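Local coordinates for P35 (Autographa californica nucleopolyhedrovirus, PDB 1P35), which blocks the apoptotic response of infected insect host cells by inhibiting caspases, and also suppresses the host RNA interference antiviral response, at residues A[2-6]-A[131-136]; A[5-9]-A[35-39]; A[12-18]-A[194-200]; A[50-56]-A[167-173]; A[264-268]-A[279-284]. All coordinates share one frame; numbering follows the deposited sequence.

Contact 1 (A[2-6]-A[131-136]); sequences VIFPV and AYEKYC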
# COMPACT_ATOMS: atom_id res chain seq x y z
N VAL A 2 18.61 3.63 -20.98
CA VAL A 2 18.92 4.08 -22.36
C VAL A 2 17.84 3.32 -23.09
O VAL A 2 17.93 2.10 -23.32
CB VAL A 2 20.32 3.59 -22.79
CG1 VAL A 2 20.65 4.06 -24.18
CG2 VAL A 2 21.34 4.07 -21.78
N ILE A 3 16.77 4.03 -23.39
CA ILE A 3 15.62 3.39 -24.03
C ILE A 3 15.52 3.54 -25.53
O ILE A 3 15.82 4.59 -26.09
CB ILE A 3 14.35 3.91 -23.35
CG1 ILE A 3 14.42 3.53 -21.86
CG2 ILE A 3 13.10 3.35 -24.01
CD1 ILE A 3 13.17 3.92 -21.05
N PHE A 4 15.08 2.47 -26.18
CA PHE A 4 14.91 2.44 -27.64
C PHE A 4 13.61 1.70 -27.88
O PHE A 4 13.29 0.77 -27.15
CB PHE A 4 16.03 1.63 -28.32
CG PHE A 4 15.85 1.49 -29.81
CD1 PHE A 4 16.29 2.48 -30.67
CD2 PHE A 4 15.09 0.42 -30.34
CE1 PHE A 4 15.96 2.44 -32.04
CE2 PHE A 4 14.76 0.36 -31.70
CZ PHE A 4 15.19 1.38 -32.56
N PRO A 5 12.79 2.14 -28.84
CA PRO A 5 12.78 3.27 -29.77
C PRO A 5 12.95 4.54 -28.94
O PRO A 5 12.57 4.56 -27.78
CB PRO A 5 11.38 3.19 -30.36
CG PRO A 5 11.17 1.70 -30.45
CD PRO A 5 11.60 1.29 -29.05
N VAL A 6 13.47 5.61 -29.54
CA VAL A 6 13.68 6.83 -28.77
C VAL A 6 12.45 7.69 -28.46
O VAL A 6 12.51 8.61 -27.64
CB VAL A 6 14.76 7.70 -29.43
CG1 VAL A 6 16.12 6.98 -29.36
CG2 VAL A 6 14.38 7.98 -30.89
N ALA A 131 19.36 5.21 -35.38
CA ALA A 131 18.88 5.97 -34.23
C ALA A 131 19.55 5.41 -32.96
O ALA A 131 20.12 6.16 -32.15
CB ALA A 131 17.40 5.86 -34.13
N TYR A 132 19.49 4.08 -32.84
CA TYR A 132 20.10 3.36 -31.75
C TYR A 132 21.60 3.65 -31.60
O TYR A 132 22.09 3.92 -30.50
CB TYR A 132 19.89 1.84 -31.94
CG TYR A 132 20.52 1.04 -30.81
CD1 TYR A 132 21.86 0.72 -30.83
CD2 TYR A 132 19.79 0.69 -29.68
CE1 TYR A 132 22.48 0.09 -29.76
CE2 TYR A 132 20.42 0.05 -28.59
CZ TYR A 132 21.77 -0.23 -28.64
OH TYR A 132 22.43 -0.80 -27.54
N GLU A 133 22.34 3.56 -32.70
CA GLU A 133 23.79 3.79 -32.69
C GLU A 133 24.11 5.24 -32.38
O GLU A 133 25.17 5.55 -31.80
CB GLU A 133 24.42 3.37 -34.04
CG GLU A 133 25.89 3.79 -34.23
CD GLU A 133 26.58 3.04 -35.36
OE1 GLU A 133 25.96 2.90 -36.43
OE2 GLU A 133 27.76 2.61 -35.19
N LYS A 134 23.21 6.13 -32.75
CA LYS A 134 23.42 7.55 -32.47
C LYS A 134 22.99 7.97 -31.06
O LYS A 134 23.70 8.71 -30.38
CB LYS A 134 22.63 8.42 -33.44
CG LYS A 134 22.95 9.92 -33.24
CD LYS A 134 22.15 10.77 -34.21
CE LYS A 134 22.59 12.23 -34.18
NZ LYS A 134 21.71 12.98 -35.13
N TYR A 135 21.85 7.48 -30.61
CA TYR A 135 21.35 7.93 -29.33
C TYR A 135 21.50 7.02 -28.12
O TYR A 135 21.49 7.51 -26.99
CB TYR A 135 19.89 8.33 -29.48
CG TYR A 135 19.67 9.43 -30.49
CD1 TYR A 135 20.18 10.72 -30.27
CD2 TYR A 135 18.91 9.21 -31.64
CE1 TYR A 135 19.91 11.78 -31.16
CE2 TYR A 135 18.64 10.25 -32.55
CZ TYR A 135 19.14 11.53 -32.30
OH TYR A 135 18.85 12.55 -33.15
N CYS A 136 21.63 5.72 -28.37
CA CYS A 136 21.75 4.72 -27.33
C CYS A 136 23.15 4.14 -27.15
O CYS A 136 23.70 4.17 -26.05
CB CYS A 136 20.77 3.58 -27.61
SG CYS A 136 19.02 4.08 -27.84
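Val2 CG1 presses into the main chain of Cys136, only 3.4 Å from Cys136 CA, tighter than ordinary carbon packing. With CG1 opposite the backbone N across the first bond (chi1 -179°), the methyl leaves the strand and reaches Cys136. Beside it the thiol lies near the plane of the Phe4 ring, at its edge, with Cys136 SG 3.9 Å from Phe4 CB. Tyr132 turns an edge toward the face of Phe4 in an offset edge-to-face pair, centroids 5.9 Å apart and planes at 69°; Tyr132 CB adds a 3.9 Å approach to Phe4 CD1, and Ala131 CB sits at the ring's edge. The arrangement is helix-on-strand packing: the end of helix 126-135 rests against the N-terminal strand 2-4, which pairs antiparallel with strand 42-48. Tyr123 also meets Phe4 edge-to-face, and the ring of Phe114 meets that of Tyr132. The other flank is looser and partly exposed. After the cis peptide bond before Pro5, Val6 CG1 approaches Tyr135 CB at 4.0 Å, the two side chains crossing at about a right angle, while Tyr135 OH is hydrogen-bonded to Asp187.

Contact 2 (A[5-9]-A[35-39]); sequences PVEID and NTQLT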
# COMPACT_ATOMS: atom_id res chain seq x y z
N PRO A 5 12.79 2.14 -28.84
CA PRO A 5 12.78 3.27 -29.77
C PRO A 5 12.95 4.54 -28.94
O PRO A 5 12.57 4.56 -27.78
CB PRO A 5 11.38 3.19 -30.36
CG PRO A 5 11.17 1.70 -30.45
CD PRO A 5 11.60 1.29 -29.05
N VAL A 6 13.47 5.61 -29.54
CA VAL A 6 13.68 6.83 -28.77
C VAL A 6 12.45 7.69 -28.46
O VAL A 6 12.51 8.61 -27.64
CB VAL A 6 14.76 7.70 -29.43
CG1 VAL A 6 16.12 6.98 -29.36
CG2 VAL A 6 14.38 7.98 -30.89
N GLU A 7 11.33 7.41 -29.10
CA GLU A 7 10.12 8.18 -28.81
C GLU A 7 9.77 7.95 -27.32
O GLU A 7 9.84 8.86 -26.50
CB GLU A 7 8.97 7.69 -29.71
CG GLU A 7 8.71 6.17 -29.58
CD GLU A 7 7.62 5.63 -30.49
OE1 GLU A 7 6.48 6.13 -30.41
OE2 GLU A 7 7.92 4.69 -31.27
N ILE A 8 9.42 6.70 -27.02
CA ILE A 8 9.02 6.19 -25.72
C ILE A 8 9.04 7.15 -24.55
O ILE A 8 10.08 7.69 -24.21
CB ILE A 8 9.86 4.97 -25.32
CG1 ILE A 8 9.74 3.88 -26.39
CG2 ILE A 8 9.35 4.42 -23.98
CD1 ILE A 8 8.33 3.39 -26.55
N ASP A 9 7.88 7.29 -23.90
CA ASP A 9 7.71 8.15 -22.75
C ASP A 9 7.64 7.31 -21.47
O ASP A 9 6.82 6.41 -21.35
CB ASP A 9 6.44 8.98 -22.91
CG ASP A 9 6.58 10.37 -22.34
OD1 ASP A 9 6.60 10.52 -21.09
OD2 ASP A 9 6.71 11.32 -23.15
N ASN A 35 3.44 4.52 -23.62
CA ASN A 35 2.91 4.24 -24.97
C ASN A 35 1.90 3.09 -25.13
O ASN A 35 2.00 2.04 -24.48
CB ASN A 35 4.08 4.00 -25.92
CG ASN A 35 5.03 5.16 -25.92
OD1 ASN A 35 5.52 5.58 -24.86
ND2 ASN A 35 5.32 5.69 -27.10
N THR A 36 0.91 3.28 -26.01
CA THR A 36 -0.12 2.26 -26.28
C THR A 36 0.01 1.66 -27.68
O THR A 36 -0.36 0.51 -27.90
CB THR A 36 -1.59 2.79 -26.19
OG1 THR A 36 -1.75 3.92 -27.05
CG2 THR A 36 -1.96 3.14 -24.76
N GLN A 37 0.50 2.46 -28.62
CA GLN A 37 0.67 2.01 -30.00
C GLN A 37 1.59 0.78 -30.03
O GLN A 37 1.11 -0.36 -30.06
CB GLN A 37 1.27 3.15 -30.86
CG GLN A 37 2.67 3.67 -30.43
CD GLN A 37 2.66 4.55 -29.18
OE1 GLN A 37 1.73 4.50 -28.37
NE2 GLN A 37 3.73 5.35 -29.01
N LEU A 38 2.90 1.03 -30.00
CA LEU A 38 3.96 0.03 -30.01
C LEU A 38 3.62 -1.38 -30.50
O LEU A 38 2.91 -2.13 -29.83
CB LEU A 38 4.60 -0.07 -28.62
CG LEU A 38 5.18 1.23 -28.06
CD1 LEU A 38 5.72 0.97 -26.66
CD2 LEU A 38 6.26 1.76 -29.00
N THR A 39 4.16 -1.71 -31.66
CA THR A 39 3.96 -3.04 -32.25
C THR A 39 5.23 -3.89 -32.03
O THR A 39 5.18 -5.12 -32.14
CB THR A 39 3.63 -2.92 -33.76
OG1 THR A 39 4.71 -2.24 -34.42
CG2 THR A 39 2.36 -2.11 -33.95
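Asn35 and Asp9 make the straight polar link of this contact: Asp9 N donates to Asn35 OD1 at 3.1 Å with an N-H...O angle of 176°, and the donor lies in the carbonyl plane, on a lone pair. The side-chain amide thus takes a backbone N-H of the neighbouring loop. A second hydrogen bond runs between side chains on the exposed side, from Gln37 NE2 to Glu7 OE1 at 3.2 Å. The carboxylate oxygen lies in the amide plane of Gln37, whereas the nitrogen approaches from above the carboxylate plane, 43° out of it. This link is doubtful, because Gln37 NE2 stands only 2.5 Å from Asn35 ND2, two donors that cannot satisfy each other.

The apolar part is buried. A turn at chi2 (-62°) carries Ile8 CD1 to the fork of Leu38, 3.6 Å from Leu38 CD1 and equally near Leu38 CD2. The same methyl lies 3.8 Å from Asn35 CG. Ile3 also packs on Ile8, and Phe158 on Leu38.

Two irregular connections meet here: residues 5-9 join strand 2-4 to strand 10-21, and residues 35-39 join strand 24-33 to strand 42-48. Each loop carries the chain between the antiparallel pair 2-4/42-48 and the hairpin 10-21/24-33, at the open end of that hairpin, where Asp9 and Met34 share a backbone hydrogen bond.

Contact 3 (A[12-18]-A[194-200]); sequences QTIIRDC and DVVAYVD. With PO4 (phosphate ion), chain D; EDO (1,2-ethanediol), chain G.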
# COMPACT_ATOMS: atom_id res chain seq x y z
N GLN A 12 8.56 7.81 -13.27
CA GLN A 12 8.53 7.04 -12.05
C GLN A 12 9.44 5.79 -12.00
O GLN A 12 8.97 4.66 -11.73
CB GLN A 12 7.08 6.60 -11.77
CG GLN A 12 6.03 7.71 -11.75
CD GLN A 12 4.61 7.13 -11.80
OE1 GLN A 12 4.08 6.63 -10.80
NE2 GLN A 12 4.03 7.13 -13.01
N THR A 13 10.73 6.00 -12.19
CA THR A 13 11.71 4.94 -12.13
C THR A 13 12.15 4.77 -10.67
O THR A 13 12.46 5.73 -9.97
CB THR A 13 12.91 5.26 -13.08
OG1 THR A 13 12.43 5.37 -14.44
CG2 THR A 13 13.95 4.16 -13.04
N ILE A 14 12.13 3.52 -10.22
CA ILE A 14 12.52 3.16 -8.86
C ILE A 14 13.61 2.10 -8.95
O ILE A 14 13.44 1.10 -9.64
CB ILE A 14 11.31 2.61 -8.10
CG1 ILE A 14 10.17 3.64 -8.19
CG2 ILE A 14 11.64 2.39 -6.65
CD1 ILE A 14 8.90 3.23 -7.48
N ILE A 15 14.69 2.30 -8.20
CA ILE A 15 15.85 1.45 -8.26
C ILE A 15 16.34 1.09 -6.90
O ILE A 15 16.31 1.91 -5.99
CB ILE A 15 17.01 2.20 -8.94
CG1 ILE A 15 16.64 2.54 -10.38
CG2 ILE A 15 18.33 1.42 -8.79
CD1 ILE A 15 17.70 3.51 -11.04
N ARG A 16 16.82 -0.15 -6.78
CA ARG A 16 17.43 -0.61 -5.54
C ARG A 16 18.56 -1.52 -5.96
O ARG A 16 18.41 -2.34 -6.89
CB ARG A 16 16.46 -1.39 -4.65
CG ARG A 16 16.99 -1.51 -3.24
CD ARG A 16 16.20 -2.50 -2.33
NE ARG A 16 16.37 -3.86 -2.82
CZ ARG A 16 15.79 -4.94 -2.32
NH1 ARG A 16 14.98 -4.84 -1.27
NH2 ARG A 16 16.05 -6.12 -2.87
N ASP A 17 19.71 -1.37 -5.32
CA ASP A 17 20.87 -2.19 -5.64
C ASP A 17 21.54 -2.45 -4.30
O ASP A 17 21.98 -1.52 -3.64
CB ASP A 17 21.78 -1.46 -6.61
CG ASP A 17 22.96 -2.30 -7.06
OD1 ASP A 17 23.78 -2.65 -6.19
OD2 ASP A 17 23.07 -2.60 -8.28
N CYS A 18 21.61 -3.72 -3.91
CA CYS A 18 22.16 -4.12 -2.62
C CYS A 18 23.21 -5.24 -2.75
O CYS A 18 23.19 -6.02 -3.71
CB CYS A 18 21.01 -4.61 -1.71
SG CYS A 18 19.61 -3.47 -1.39
N ASP A 194 13.14 11.52 -13.15
CA ASP A 194 12.07 11.21 -12.21
C ASP A 194 12.39 9.80 -11.75
O ASP A 194 11.88 8.80 -12.29
CB ASP A 194 10.66 11.27 -12.84
CG ASP A 194 9.58 11.04 -11.78
OD1 ASP A 194 9.91 11.26 -10.57
OD2 ASP A 194 8.45 10.67 -12.13
N VAL A 195 13.23 9.73 -10.72
CA VAL A 195 13.73 8.47 -10.22
C VAL A 195 14.17 8.61 -8.75
O VAL A 195 14.55 9.71 -8.30
CB VAL A 195 14.96 8.05 -11.13
CG1 VAL A 195 16.11 9.19 -11.07
CG2 VAL A 195 15.50 6.73 -10.73
N VAL A 196 14.03 7.51 -8.00
CA VAL A 196 14.48 7.40 -6.62
C VAL A 196 15.30 6.10 -6.63
O VAL A 196 15.03 5.20 -7.45
CB VAL A 196 13.30 7.29 -5.56
CG1 VAL A 196 12.46 8.57 -5.56
CG2 VAL A 196 12.38 6.15 -5.89
N ALA A 197 16.33 6.05 -5.79
CA ALA A 197 17.20 4.92 -5.66
C ALA A 197 17.67 4.73 -4.21
O ALA A 197 17.83 5.69 -3.41
CB ALA A 197 18.41 5.04 -6.57
N TYR A 198 17.83 3.46 -3.87
CA TYR A 198 18.29 3.02 -2.57
C TYR A 198 19.49 2.11 -2.93
O TYR A 198 19.31 1.15 -3.68
CB TYR A 198 17.15 2.22 -1.86
CG TYR A 198 17.56 1.60 -0.54
CD1 TYR A 198 18.41 0.49 -0.51
CD2 TYR A 198 17.11 2.14 0.68
CE1 TYR A 198 18.81 -0.10 0.68
CE2 TYR A 198 17.49 1.57 1.90
CZ TYR A 198 18.34 0.44 1.90
OH TYR A 198 18.64 -0.23 3.07
N VAL A 199 20.70 2.41 -2.41
CA VAL A 199 21.91 1.60 -2.75
C VAL A 199 22.72 1.42 -1.48
O VAL A 199 23.08 2.42 -0.87
CB VAL A 199 22.84 2.28 -3.79
CG1 VAL A 199 23.92 1.28 -4.23
CG2 VAL A 199 22.03 2.78 -5.03
N ASP A 200 22.99 0.18 -1.06
CA ASP A 200 23.72 -0.06 0.18
C ASP A 200 25.13 -0.57 -0.05
O ASP A 200 25.50 -0.85 -1.17
CB ASP A 200 22.96 -1.00 1.13
CG ASP A 200 22.89 -2.47 0.66
OD1 ASP A 200 23.80 -2.96 -0.01
OD2 ASP A 200 21.90 -3.15 1.04
P PO4 D . 14.41 -8.54 0.02
O1 PO4 D . 15.49 -8.76 -1.03
O2 PO4 D . 13.74 -9.87 0.30
O3 PO4 D . 15.00 -7.98 1.30
O4 PO4 D . 13.43 -7.53 -0.53
C1 EDO G . 13.31 -1.15 0.73
O1 EDO G . 12.74 -1.48 2.03
C2 EDO G . 14.80 -1.29 0.73
O2 EDO G . 15.11 -2.65 0.86
O HOH W 1 11.61 7.88 -14.97
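Asp194 O accepts two hydrogen bonds, from Thr13 N at 3.0 Å and from a water at 2.8 Å that is also bonded to Thr13 OG1. The Asp194 carboxylate adds a link: its OD2 takes Gln12 N at 3.1 Å, the donor lying 59° out of the carboxylate plane, while OD1 is bonded to His282. Strands 10-21 and 191-199 run parallel, Thr13, Ile15 and Asp17 bonding through N and O to Asp194, Val196, Tyr198 and Asp200 in turn. Asp194 and Val195 both face Leu281, a classic beta bulge in the pairing with strand 276-282.

One face carries Thr13, Ile15 and Asp17 with Val195, Ala197 and Val199; Ile15 CD1 meets Val195 CG2 at 3.9 Å. On the other, Arg16 and Tyr198 lie side by side, with Arg16 CG 3.7 Å from Tyr198 CD1, and an ethanediol carbon sits over the centre of the ring. Bent at chi3 (66°), Arg16 brings NH1 to 3.2 Å from phosphate O4, in the guanidinium plane; NH2 bonds phosphate O1 and is bridged to Glu26. Lys58 of the same chain and Arg79 of the second subunit also hold this probable crystallisation component, consistent with a basic, anion-accepting spot where the subunits meet.

Contact 4 (A[50-56]-A[167-173]); sequences GPIRSVT and SFEYNPI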
# COMPACT_ATOMS: atom_id res chain seq x y z
N GLY A 50 29.11 -5.64 -13.48
CA GLY A 50 29.53 -7.02 -13.66
C GLY A 50 28.52 -7.93 -14.36
O GLY A 50 27.36 -7.57 -14.53
N PRO A 51 28.93 -9.16 -14.71
CA PRO A 51 28.02 -10.06 -15.40
C PRO A 51 26.82 -10.49 -14.60
O PRO A 51 26.92 -10.74 -13.40
CB PRO A 51 28.92 -11.23 -15.77
CG PRO A 51 29.91 -11.28 -14.47
CD PRO A 51 30.25 -9.80 -14.48
N ILE A 52 25.68 -10.56 -15.28
CA ILE A 52 24.45 -11.01 -14.67
C ILE A 52 24.55 -12.52 -14.43
O ILE A 52 25.14 -13.25 -15.22
CB ILE A 52 23.23 -10.72 -15.57
CG1 ILE A 52 22.96 -9.20 -15.54
CG2 ILE A 52 22.06 -11.55 -15.14
CD1 ILE A 52 21.80 -8.75 -16.40
N ARG A 53 23.96 -12.97 -13.34
CA ARG A 53 24.04 -14.36 -13.04
C ARG A 53 22.68 -15.02 -13.06
O ARG A 53 22.54 -16.13 -13.57
CB ARG A 53 24.71 -14.54 -11.69
CG ARG A 53 25.11 -15.97 -11.48
CD ARG A 53 25.51 -16.17 -10.05
NE ARG A 53 24.36 -15.93 -9.20
CZ ARG A 53 24.47 -15.68 -7.92
NH1 ARG A 53 25.69 -15.63 -7.36
NH2 ARG A 53 23.38 -15.47 -7.19
N SER A 54 21.69 -14.39 -12.44
CA SER A 54 20.34 -14.93 -12.49
C SER A 54 19.34 -13.83 -12.21
O SER A 54 19.72 -12.78 -11.72
CB SER A 54 20.17 -16.10 -11.52
OG SER A 54 20.46 -15.73 -10.20
N VAL A 55 18.09 -14.03 -12.60
CA VAL A 55 17.05 -13.05 -12.38
C VAL A 55 16.38 -13.45 -11.10
O VAL A 55 16.32 -14.63 -10.77
CB VAL A 55 15.96 -13.09 -13.45
CG1 VAL A 55 16.49 -12.54 -14.78
CG2 VAL A 55 15.53 -14.54 -13.64
N THR A 56 15.84 -12.49 -10.38
CA THR A 56 15.19 -12.84 -9.15
C THR A 56 13.73 -12.41 -9.21
O THR A 56 13.29 -11.81 -10.19
CB THR A 56 15.93 -12.18 -7.98
OG1 THR A 56 15.97 -10.75 -8.16
CG2 THR A 56 17.33 -12.71 -7.91
N SER A 167 14.53 -7.62 -11.94
CA SER A 167 15.48 -7.74 -10.87
C SER A 167 16.42 -8.90 -11.19
O SER A 167 16.02 -9.87 -11.79
CB SER A 167 14.78 -7.95 -9.52
OG SER A 167 13.84 -9.01 -9.56
N PHE A 168 17.68 -8.78 -10.80
CA PHE A 168 18.61 -9.83 -11.10
C PHE A 168 19.85 -9.66 -10.21
O PHE A 168 20.07 -8.58 -9.64
CB PHE A 168 18.96 -9.78 -12.61
CG PHE A 168 19.66 -8.48 -13.05
CD1 PHE A 168 20.93 -8.15 -12.58
CD2 PHE A 168 18.99 -7.56 -13.86
CE1 PHE A 168 21.53 -6.90 -12.90
CE2 PHE A 168 19.56 -6.33 -14.20
CZ PHE A 168 20.84 -6.00 -13.70
N GLU A 169 20.60 -10.75 -10.04
CA GLU A 169 21.85 -10.68 -9.28
C GLU A 169 23.00 -10.66 -10.26
O GLU A 169 22.95 -11.27 -11.33
CB GLU A 169 22.02 -11.88 -8.35
CG GLU A 169 21.27 -11.75 -7.07
CD GLU A 169 21.23 -13.04 -6.29
OE1 GLU A 169 22.29 -13.67 -6.19
OE2 GLU A 169 20.17 -13.39 -5.75
N TYR A 170 24.04 -9.92 -9.91
CA TYR A 170 25.21 -9.88 -10.76
C TYR A 170 26.47 -9.92 -9.88
O TYR A 170 26.40 -9.76 -8.63
CB TYR A 170 25.17 -8.63 -11.66
CG TYR A 170 25.17 -7.31 -10.90
CD1 TYR A 170 24.09 -6.93 -10.13
CD2 TYR A 170 26.27 -6.45 -10.97
CE1 TYR A 170 24.10 -5.69 -9.43
CE2 TYR A 170 26.29 -5.22 -10.28
CZ TYR A 170 25.23 -4.86 -9.52
OH TYR A 170 25.36 -3.77 -8.69
N ASN A 171 27.61 -10.13 -10.54
CA ASN A 171 28.92 -10.21 -9.89
C ASN A 171 29.77 -9.00 -10.30
O ASN A 171 30.43 -9.01 -11.33
CB ASN A 171 29.56 -11.52 -10.33
CG ASN A 171 28.76 -12.68 -9.87
OD1 ASN A 171 28.26 -13.48 -10.67
ND2 ASN A 171 28.58 -12.78 -8.54
N PRO A 172 29.82 -7.97 -9.44
CA PRO A 172 30.55 -6.71 -9.67
C PRO A 172 32.03 -6.89 -10.00
O PRO A 172 32.74 -7.65 -9.33
CB PRO A 172 30.38 -5.96 -8.34
CG PRO A 172 29.14 -6.60 -7.73
CD PRO A 172 29.32 -8.04 -8.06
N ILE A 173 32.50 -6.25 -11.05
CA ILE A 173 33.92 -6.35 -11.32
C ILE A 173 34.55 -5.24 -10.43
O ILE A 173 34.06 -4.11 -10.37
CB ILE A 173 34.27 -6.12 -12.82
CG1 ILE A 173 33.77 -7.27 -13.73
CG2 ILE A 173 35.73 -5.89 -12.94
CD1 ILE A 173 33.90 -8.76 -13.15
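A classic beta bulge marks this antiparallel pairing, Arg53 and Ser54 both facing Glu169. Arg53 N donates to Glu169 O at 2.8 Å, and Glu169 N to Ser54 O, also at 2.8 Å; the extra residue shifts the register by one between Ile52 and Ser54. On one face Ile52 CD1 stands over the centre of the Phe168 ring, 3.7 Å from its centroid, a CH-pi contact with the side chains crossing at about a right angle. The backbone bonds add strand 52-55 to strand 164-170, whose other neighbours include 24-33 and 98-106; Val102 packs on both Ile52 and Phe168. Beyond the strands, Asn171 N bonds Pro51 O at 3.0 Å, and Gly50 CA makes a CA-H...O contact of 3.2 Å with Asn171 O. At the opposite end Thr56 N donates to Ser167 O at 3.0 Å, while Thr56 OG1 is hydrogen-bonded to Glu26. The salt bridge of Arg53 with Glu169 is doubtful, since the atoms are modelled too close. Lys255 of the second subunit reaches Arg53 O weakly.

Contact 5 (A[264-268]-A[279-284]); sequences FCNGF and VKLHNV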
# COMPACT_ATOMS: atom_id res chain seq x y z
N PHE A 264 10.41 20.37 -2.39
CA PHE A 264 11.04 19.74 -3.57
C PHE A 264 12.51 19.53 -3.42
O PHE A 264 13.29 19.93 -4.28
CB PHE A 264 10.83 20.53 -4.85
CG PHE A 264 9.44 20.99 -5.05
CD1 PHE A 264 8.35 20.19 -4.71
CD2 PHE A 264 9.20 22.18 -5.72
CE1 PHE A 264 7.07 20.57 -5.04
CE2 PHE A 264 7.92 22.56 -6.05
CZ PHE A 264 6.84 21.76 -5.71
N CYS A 265 12.91 18.94 -2.30
CA CYS A 265 14.30 18.64 -2.11
C CYS A 265 14.68 17.40 -2.93
O CYS A 265 14.09 16.31 -2.77
CB CYS A 265 14.62 18.37 -0.62
SG CYS A 265 14.26 19.79 0.48
N ASN A 266 15.70 17.59 -3.76
CA ASN A 266 16.23 16.56 -4.64
C ASN A 266 17.76 16.46 -4.47
O ASN A 266 18.47 17.47 -4.34
CB ASN A 266 15.85 16.89 -6.08
CG ASN A 266 14.36 16.76 -6.32
OD1 ASN A 266 13.84 15.63 -6.50
ND2 ASN A 266 13.64 17.89 -6.29
N GLY A 267 18.25 15.24 -4.51
CA GLY A 267 19.67 15.04 -4.34
C GLY A 267 20.06 13.69 -3.78
O GLY A 267 19.45 12.67 -4.10
N PHE A 268 21.07 13.72 -2.92
CA PHE A 268 21.67 12.55 -2.33
C PHE A 268 21.76 12.68 -0.80
O PHE A 268 22.24 13.71 -0.25
CB PHE A 268 23.11 12.39 -2.89
CG PHE A 268 23.18 12.19 -4.36
CD1 PHE A 268 22.87 13.24 -5.23
CD2 PHE A 268 23.45 10.93 -4.89
CE1 PHE A 268 22.81 13.02 -6.64
CE2 PHE A 268 23.40 10.69 -6.28
CZ PHE A 268 23.07 11.76 -7.17
N VAL A 279 18.69 8.33 -3.06
CA VAL A 279 18.73 9.33 -4.10
C VAL A 279 17.32 9.65 -4.56
O VAL A 279 16.48 8.75 -4.73
CB VAL A 279 19.52 8.85 -5.32
CG1 VAL A 279 19.69 9.99 -6.30
CG2 VAL A 279 20.86 8.28 -4.91
N LYS A 280 17.05 10.95 -4.77
CA LYS A 280 15.76 11.35 -5.31
C LYS A 280 15.95 12.48 -6.33
O LYS A 280 16.39 13.55 -5.96
CB LYS A 280 14.84 11.85 -4.20
CG LYS A 280 13.52 12.39 -4.76
CD LYS A 280 12.65 12.97 -3.61
CE LYS A 280 11.18 13.02 -3.99
NZ LYS A 280 10.27 13.20 -2.82
N LEU A 281 15.59 12.22 -7.59
CA LEU A 281 15.69 13.15 -8.67
C LEU A 281 14.28 13.15 -9.30
O LEU A 281 14.06 12.65 -10.41
CB LEU A 281 16.74 12.65 -9.67
CG LEU A 281 18.17 12.50 -9.10
CD1 LEU A 281 18.99 11.70 -10.12
CD2 LEU A 281 18.81 13.91 -8.81
N HIS A 282 13.35 13.76 -8.57
CA HIS A 282 11.95 13.79 -8.94
C HIS A 282 11.48 14.99 -9.70
O HIS A 282 11.32 16.06 -9.11
CB HIS A 282 11.10 13.63 -7.68
CG HIS A 282 9.62 13.74 -7.92
ND1 HIS A 282 8.95 12.94 -8.83
CD2 HIS A 282 8.67 14.45 -7.27
CE1 HIS A 282 7.65 13.17 -8.73
NE2 HIS A 282 7.45 14.08 -7.79
N ASN A 283 11.22 14.78 -10.99
CA ASN A 283 10.79 15.86 -11.83
C ASN A 283 11.82 17.01 -11.93
O ASN A 283 11.48 18.19 -11.93
CB ASN A 283 9.45 16.40 -11.34
CG ASN A 283 8.25 15.49 -11.73
OD1 ASN A 283 7.11 15.72 -11.26
ND2 ASN A 283 8.49 14.51 -12.58
N VAL A 284 13.09 16.68 -12.03
CA VAL A 284 14.09 17.74 -12.12
C VAL A 284 14.66 17.60 -13.50
O VAL A 284 14.54 16.52 -14.10
CB VAL A 284 15.20 17.57 -11.07
CG1 VAL A 284 14.59 17.63 -9.70
CG2 VAL A 284 15.93 16.19 -11.26
O HOH W 2 11.36 15.81 -2.14
O HOH W 3 10.61 17.53 -6.78
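Asn266 OD1 accepts His282 N at 2.8 Å, the donor standing 39° above the carbonyl plane. Asn266 CG sits beside the backbone N (chi1 -69°), which turns the amide across the gap to the other strand. Val284 CG1 packs 3.5 Å from Asn266 CG. Beside Asn266, Gly267 and Lys280 pair through two backbone bonds, Gly267 N to Lys280 O at 2.9 Å and Lys280 N to Gly267 O at 3.0 Å. Val279 CG1 then lies over one face of the Phe268 ring, 4.0 Å from its centroid.

A water extends the amide grip, accepting from Asn266 ND2 and donating to His282 O at 2.8 Å. Outside, Phe209 stacks on Phe268, and Asp71 forms a salt bridge with Lys280 NZ. In this hairpin of strands 259-271 and 276-282 the chain turns corners at Gly267 and, just past strand 276-282, at Asn283; where the strands diverge, the Asn266 side chain and water take the place of direct main-chain pairing.

Overall arrangement
Contacts 1 and 2 lie at one end of the fold and share Pro5 and Val6: contact 1 is buried and apolar, contact 2 more polar, with its bonds between loops at the surface. Contact 3, nearest the chain's centre, relies on parallel main-chain bonding, and contacts 4 and 5 on antiparallel pairs disturbed by a bulge or a corner. Contacts 3 and 5 are tied through neighbouring strands 191-199 and 276-282, where Ala197 and Val279 share backbone hydrogen bonding. Asp17 OD2 and Tyr170 OH, 2.6 Å apart, probably bond contact 3 to contact 4. Contact 4 lies partly exposed beside the second subunit, whereas contact 5 is largely buried yet hydrated.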